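Local coordinates for Emp46p (Saccharomyces cerevisiae, PDB 2A6X), which is a calcium-independent cargo receptor with a legume-like lectin domain, probably involved in the secretion of glycoproteins, at residues T126-D131 and S140-A145. The protein carries 1 engineered substitution. Numbering follows the deposited sequence.
Engineered in segment 126-131: Phe-128 (natural residue Tyr).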
loop_
_atom_site.group_PDB
_atom_site.type_symbol
_atom_site.label_atom_id
_atom_site.label_comp_id
_atom_site.label_asym_id
_atom_site.label_seq_id
_atom_site.Cartn_x
_atom_site.Cartn_y
_atom_site.Cartn_z
ATOM N N THR A 126 1.983 -10.595 -2.213
ATOM C CA THR A 126 0.825 -11.267 -2.839
ATOM C C THR A 126 -0.206 -10.231 -3.230
ATOM O O THR A 126 -0.483 -9.319 -2.444
ATOM C CB THR A 126 0.218 -12.388 -1.936
ATOM O OG1 THR A 126 0.048 -11.956 -0.585
ATOM C CG2 THR A 126 1.137 -13.576 -1.841
ATOM N N ALA A 127 -0.770 -10.371 -4.437
ATOM C CA ALA A 127 -1.696 -9.389 -4.977
ATOM C C ALA A 127 -3.078 -10.021 -5.141
ATOM O O ALA A 127 -3.190 -11.117 -5.685
ATOM C CB ALA A 127 -1.201 -8.860 -6.293
ATOM N N PHE A 128 -4.096 -9.310 -4.683
ATOM C CA PHE A 128 -5.471 -9.822 -4.617
ATOM C C PHE A 128 -6.437 -8.829 -5.258
ATOM O O PHE A 128 -6.348 -7.618 -5.049
ATOM C CB PHE A 128 -5.932 -10.040 -3.168
ATOM C CG PHE A 128 -5.073 -10.963 -2.363
ATOM C CD1 PHE A 128 -5.452 -12.286 -2.155
ATOM C CD2 PHE A 128 -3.909 -10.508 -1.762
ATOM C CE1 PHE A 128 -4.640 -13.141 -1.404
ATOM C CE2 PHE A 128 -3.119 -11.354 -1.018
ATOM C CZ PHE A 128 -3.495 -12.668 -0.826
ATOM N N LEU A 129 -7.410 -9.357 -5.994
ATOM C CA LEU A 129 -8.544 -8.587 -6.449
ATOM C C LEU A 129 -9.810 -9.029 -5.728
ATOM O O LEU A 129 -9.997 -10.217 -5.439
ATOM C CB LEU A 129 -8.758 -8.817 -7.938
ATOM C CG LEU A 129 -7.719 -8.240 -8.852
ATOM C CD1 LEU A 129 -7.806 -8.898 -10.246
ATOM C CD2 LEU A 129 -7.886 -6.725 -8.912
ATOM N N ASN A 130 -10.683 -8.077 -5.439
ATOM C CA ASN A 130 -12.028 -8.386 -4.966
ATOM C C ASN A 130 -12.990 -7.428 -5.659
ATOM O O ASN A 130 -12.633 -6.289 -5.924
ATOM C CB ASN A 130 -12.095 -8.262 -3.441
ATOM C CG ASN A 130 -13.303 -8.974 -2.834
ATOM O OD1 ASN A 130 -14.205 -9.425 -3.540
ATOM N ND2 ASN A 130 -13.316 -9.080 -1.506
ATOM N N ASP A 131 -14.189 -7.906 -5.983
ATOM C CA ASP A 131 -15.190 -7.085 -6.685
ATOM C C ASP A 131 -16.349 -6.598 -5.803
ATOM O O ASP A 131 -17.398 -6.177 -6.315
ATOM C CB ASP A 131 -15.730 -7.833 -7.918
ATOM C CG ASP A 131 -16.472 -9.127 -7.570
ATOM O OD1 ASP A 131 -16.575 -9.512 -6.382
ATOM O OD2 ASP A 131 -17.001 -9.830 -8.457
ATOM N N SER A 140 -6.838 -19.132 1.923
ATOM C CA SER A 140 -7.058 -20.025 0.774
ATOM C C SER A 140 -6.115 -19.764 -0.428
ATOM O O SER A 140 -6.262 -20.391 -1.485
ATOM C CB SER A 140 -8.524 -19.948 0.315
ATOM O OG SER A 140 -8.744 -18.867 -0.587
ATOM N N SER A 141 -5.167 -18.835 -0.270
ATOM C CA SER A 141 -4.207 -18.483 -1.331
ATOM C C SER A 141 -4.825 -18.070 -2.680
ATOM O O SER A 141 -4.378 -18.550 -3.722
ATOM C CB SER A 141 -3.210 -19.636 -1.553
ATOM O OG SER A 141 -2.455 -19.910 -0.375
ATOM N N PRO A 142 -5.819 -17.173 -2.676
ATOM C CA PRO A 142 -6.514 -16.774 -3.913
ATOM C C PRO A 142 -5.902 -15.553 -4.639
ATOM O O PRO A 142 -6.585 -14.888 -5.412
ATOM C CB PRO A 142 -7.892 -16.416 -3.385
ATOM C CG PRO A 142 -7.583 -15.757 -2.080
ATOM C CD PRO A 142 -6.417 -16.506 -1.504
ATOM N N TYR A 143 -4.638 -15.262 -4.380
ATOM C CA TYR A 143 -3.945 -14.173 -5.075
ATOM C C TYR A 143 -3.770 -14.466 -6.581
ATOM O O TYR A 143 -3.636 -15.638 -7.000
ATOM C CB TYR A 143 -2.588 -13.881 -4.388
ATOM C CG TYR A 143 -1.736 -15.098 -4.066
ATOM C CD1 TYR A 143 -0.890 -15.658 -5.014
ATOM C CD2 TYR A 143 -1.755 -15.667 -2.788
ATOM C CE1 TYR A 143 -0.119 -16.758 -4.716
ATOM C CE2 TYR A 143 -0.983 -16.768 -2.485
ATOM C CZ TYR A 143 -0.162 -17.308 -3.454
ATOM O OH TYR A 143 0.627 -18.414 -3.178
ATOM N N PHE A 144 -3.788 -13.411 -7.399
ATOM C CA PHE A 144 -3.604 -13.541 -8.842
ATOM C C PHE A 144 -2.134 -13.413 -9.263
ATOM O O PHE A 144 -1.762 -13.785 -10.371
ATOM C CB PHE A 144 -4.508 -12.547 -9.612
ATOM C CG PHE A 144 -4.062 -11.113 -9.538
ATOM C CD1 PHE A 144 -3.111 -10.598 -10.406
ATOM C CD2 PHE A 144 -4.592 -10.280 -8.569
ATOM C CE1 PHE A 144 -2.700 -9.259 -10.283
ATOM C CE2 PHE A 144 -4.192 -8.949 -8.467
ATOM C CZ PHE A 144 -3.241 -8.455 -9.324
ATOM N N ALA A 145 -1.300 -12.881 -8.360
ATOM C CA ALA A 145 0.105 -12.697 -8.628
ATOM C C ALA A 145 0.881 -12.628 -7.329
ATOM O O ALA A 145 0.325 -12.339 -6.268
ATOM C CB ALA A 145 0.344 -11.441 -9.434
HETATM O O HOH W 1 -6.997 -12.264 -6.546
#
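Tyr-143 CB lies over one face of the ring of Phe-128, an engineered residue (tyrosine in the natural protein), 3.9 Å from the centroid of that ring in a CH-pi contact, while Pro-142 meets the same ring at its edge. The Tyr-143 ring turns its own edge toward this face in an offset edge-to-face pair, the planes at 89°. One face of the Tyr-143 ring receives Thr-126 CG2, 3.9 Å from its centroid and only 17° off the normal; Ser-141 O stands over the rim of the opposite face. With chi1 at 47°, Tyr-143 CG sits between its backbone N and carbonyl carbon, which carries the ring across to the threonine methyl. The Phe-144 ring reaches the other way along the strand, toward Leu-129: it approaches Leu-129 CG obliquely, with CE2 3.6 Å from that atom, and its CZ rests on Ala-127 CB. At its edge, in the ring plane, lie Leu-129 N and a water.

The backbone between these rings shows how an edge strand starts. Ala-127 N donates to Ala-145 O (2.9 Å), and Phe-144 N returns a bond to Ala-127 O (2.9 Å), so Ala-127 is gripped through both its polar backbone atoms. Beyond this pair the chain of 140-145 peels away, and the water takes over, accepting from Leu-129 N and donating to Pro-142 O.

Phe-128 packs on Met-112 and Leu-114 of the neighbouring strand, whereas on the other face of the sheet Ala-127, with Ala-145 of the last strand beside it, meets Phe-182 of the second sheet. The arrangement illustrates an irregular loop entering the outermost strand, 145-148, of one antiparallel sheet in the beta-sandwich of a legume-like lectin domain.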